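Local coordinates for alginate lyase (Paenibacillus sp. FPU-7, PDB 6KFN), which cleaves alginate, a uronic acid polysaccharide, probably by beta-elimination, at residues A[78-83]-A[100-105]. Sequence-based numbering, arbitrary orientation.
Sequences TGDYWN and HANHVQ
Two successive coils of the right-handed parallel beta-helix stack here at the turn that follows strands 73-77 and 94-99, and the two segments run parallel into strands 82-85 and 105-107. Packing is tight along the backbone and on the inner side, where G79, W82, A101 and V104 are buried: Y81 N donates to N102 O (2.9 Å), nearly along the C=O axis, and Q105 N binds W82 O in the same way. Inside the turn, the CB of A101 lies against G79 O, a buried carbonyl with no hydrogen-bonding partner, while the side chains of V104 and W82 pack on V77, and W82 NE1 is held by A43 O. Y81 and H103 also pack closely, pointing the same way with rings almost parallel (6°) but slid apart; H103 CB makes a CH-pi contact over one face of the phenol, 3.3 Å from Y81 CE1, while Y81 OH sits above the centre of the imidazole. An alanine here, in place of Y81, removes the phenol over H103 CB and would probably loosen the outer side of the turn. The water-bridged ends and exposed H100 are looser. N83 OD1 accepts Q105 NE2 (2.9 Å) from above its carbonyl plane and a water shared with H103 O. At the other end, a water lies within hydrogen-bonding distance of both H100 O and D80 OD1, which takes the N102 ND2 bond (3.0 Å, 159°) and a weaker one from N102 N (2.9 Å).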
loop_
_atom_site.group_PDB
_atom_site.type_symbol
_atom_site.label_atom_id
_atom_site.label_comp_id
_atom_site.label_asym_id
_atom_site.label_seq_id
_atom_site.Cartn_x
_atom_site.Cartn_y
_atom_site.Cartn_z
ATOM N N THR A 78 -12.552 -0.261 9.320
ATOM C CA THR A 78 -13.814 0.054 8.685
ATOM C C THR A 78 -14.398 1.367 9.155
ATOM O O THR A 78 -15.492 1.720 8.715
ATOM C CB THR A 78 -14.840 -1.076 8.836
ATOM O OG1 THR A 78 -14.980 -1.377 10.220
ATOM C CG2 THR A 78 -14.421 -2.318 8.082
ATOM N N GLY A 79 -13.701 2.095 10.012
ATOM C CA GLY A 79 -14.117 3.412 10.456
ATOM C C GLY A 79 -13.116 4.466 9.987
ATOM O O GLY A 79 -12.072 4.187 9.417
ATOM N N ASP A 80 -13.488 5.715 10.280
ATOM C CA ASP A 80 -12.728 6.862 9.827
ATOM C C ASP A 80 -11.851 7.441 10.932
ATOM O O ASP A 80 -12.108 7.256 12.122
ATOM C CB ASP A 80 -13.684 7.983 9.357
ATOM C CG ASP A 80 -14.544 7.608 8.184
ATOM O OD1 ASP A 80 -14.265 6.634 7.458
ATOM O OD2 ASP A 80 -15.513 8.365 7.953
ATOM N N TYR A 81 -10.808 8.179 10.536
ATOM C CA TYR A 81 -10.026 8.979 11.475
ATOM C C TYR A 81 -9.373 8.114 12.561
ATOM O O TYR A 81 -9.424 8.437 13.751
ATOM C CB TYR A 81 -10.845 10.139 12.060
ATOM C CG TYR A 81 -11.061 11.257 11.078
ATOM C CD1 TYR A 81 -10.004 12.144 10.788
ATOM C CD2 TYR A 81 -12.268 11.470 10.460
ATOM C CE1 TYR A 81 -10.132 13.179 9.914
ATOM C CE2 TYR A 81 -12.403 12.560 9.522
ATOM C CZ TYR A 81 -11.326 13.366 9.307
ATOM O OH TYR A 81 -11.466 14.429 8.420
ATOM N N TRP A 82 -8.682 7.072 12.104
ATOM C CA TRP A 82 -7.735 6.333 12.911
ATOM C C TRP A 82 -6.317 6.780 12.583
ATOM O O TRP A 82 -5.974 6.935 11.413
ATOM C CB TRP A 82 -7.829 4.809 12.646
ATOM C CG TRP A 82 -9.091 4.205 13.168
ATOM C CD1 TRP A 82 -10.344 4.357 12.620
ATOM C CD2 TRP A 82 -9.247 3.441 14.376
ATOM N NE1 TRP A 82 -11.269 3.710 13.387
ATOM C CE2 TRP A 82 -10.636 3.164 14.489
ATOM C CE3 TRP A 82 -8.361 2.949 15.344
ATOM C CZ2 TRP A 82 -11.143 2.411 15.523
ATOM C CZ3 TRP A 82 -8.886 2.198 16.374
ATOM C CH2 TRP A 82 -10.257 1.951 16.457
ATOM N N ASN A 83 -5.491 6.913 13.617
ATOM C CA ASN A 83 -4.034 7.032 13.506
ATOM C C ASN A 83 -3.433 5.726 13.997
ATOM O O ASN A 83 -3.633 5.343 15.147
ATOM C CB ASN A 83 -3.517 8.185 14.345
ATOM C CG ASN A 83 -3.963 9.548 13.817
ATOM O OD1 ASN A 83 -4.384 9.670 12.652
ATOM N ND2 ASN A 83 -3.817 10.577 14.632
ATOM N N HIS A 100 -14.249 1.030 3.266
ATOM C CA HIS A 100 -15.010 2.256 3.517
ATOM C C HIS A 100 -14.467 3.034 4.706
ATOM O O HIS A 100 -15.219 3.550 5.526
ATOM C CB HIS A 100 -16.522 2.033 3.564
ATOM C CG HIS A 100 -16.984 1.019 4.548
ATOM N ND1 HIS A 100 -17.033 1.245 5.907
ATOM C CD2 HIS A 100 -17.414 -0.247 4.342
ATOM C CE1 HIS A 100 -17.484 0.151 6.490
ATOM N NE2 HIS A 100 -17.729 -0.762 5.576
ATOM N N ALA A 101 -13.147 3.154 4.749
ATOM C CA ALA A 101 -12.428 3.844 5.817
ATOM C C ALA A 101 -11.743 5.064 5.221
ATOM O O ALA A 101 -11.131 4.973 4.162
ATOM C CB ALA A 101 -11.404 2.910 6.450
ATOM N N ASN A 102 -11.839 6.189 5.924
ATOM C CA ASN A 102 -11.435 7.458 5.363
ATOM C C ASN A 102 -10.624 8.250 6.389
ATOM O O ASN A 102 -10.886 8.179 7.596
ATOM C CB ASN A 102 -12.642 8.307 4.947
ATOM C CG ASN A 102 -13.523 7.565 3.968
ATOM O OD1 ASN A 102 -13.287 7.592 2.785
ATOM N ND2 ASN A 102 -14.471 6.782 4.476
ATOM N N HIS A 103 -9.670 9.039 5.903
ATOM C CA HIS A 103 -8.858 9.885 6.766
ATOM C C HIS A 103 -8.102 9.076 7.822
ATOM O O HIS A 103 -7.865 9.547 8.931
ATOM C CB HIS A 103 -9.659 11.019 7.420
ATOM C CG HIS A 103 -10.261 11.936 6.420
ATOM N ND1 HIS A 103 -9.533 12.897 5.772
ATOM C CD2 HIS A 103 -11.528 12.047 5.962
ATOM C CE1 HIS A 103 -10.319 13.564 4.956
ATOM N NE2 HIS A 103 -11.532 13.072 5.044
ATOM N N VAL A 104 -7.663 7.872 7.432
ATOM C CA VAL A 104 -6.797 7.042 8.262
ATOM C C VAL A 104 -5.358 7.412 7.949
ATOM O O VAL A 104 -4.977 7.554 6.789
ATOM C CB VAL A 104 -7.068 5.559 7.964
ATOM C CG1 VAL A 104 -6.093 4.652 8.691
ATOM C CG2 VAL A 104 -8.511 5.182 8.298
ATOM N N GLN A 105 -4.552 7.584 9.005
ATOM C CA GLN A 105 -3.129 7.869 8.875
ATOM C C GLN A 105 -2.325 6.705 9.438
ATOM O O GLN A 105 -2.381 6.436 10.637
ATOM C CB GLN A 105 -2.774 9.144 9.620
ATOM C CG GLN A 105 -3.492 10.363 9.144
ATOM C CD GLN A 105 -2.958 11.615 9.772
ATOM O OE1 GLN A 105 -2.223 12.342 9.158
ATOM N NE2 GLN A 105 -3.210 11.814 11.028
HETATM O O HOH W 1 -16.152 4.560 7.997
HETATM O O HOH W 2 -6.739 10.377 11.331
#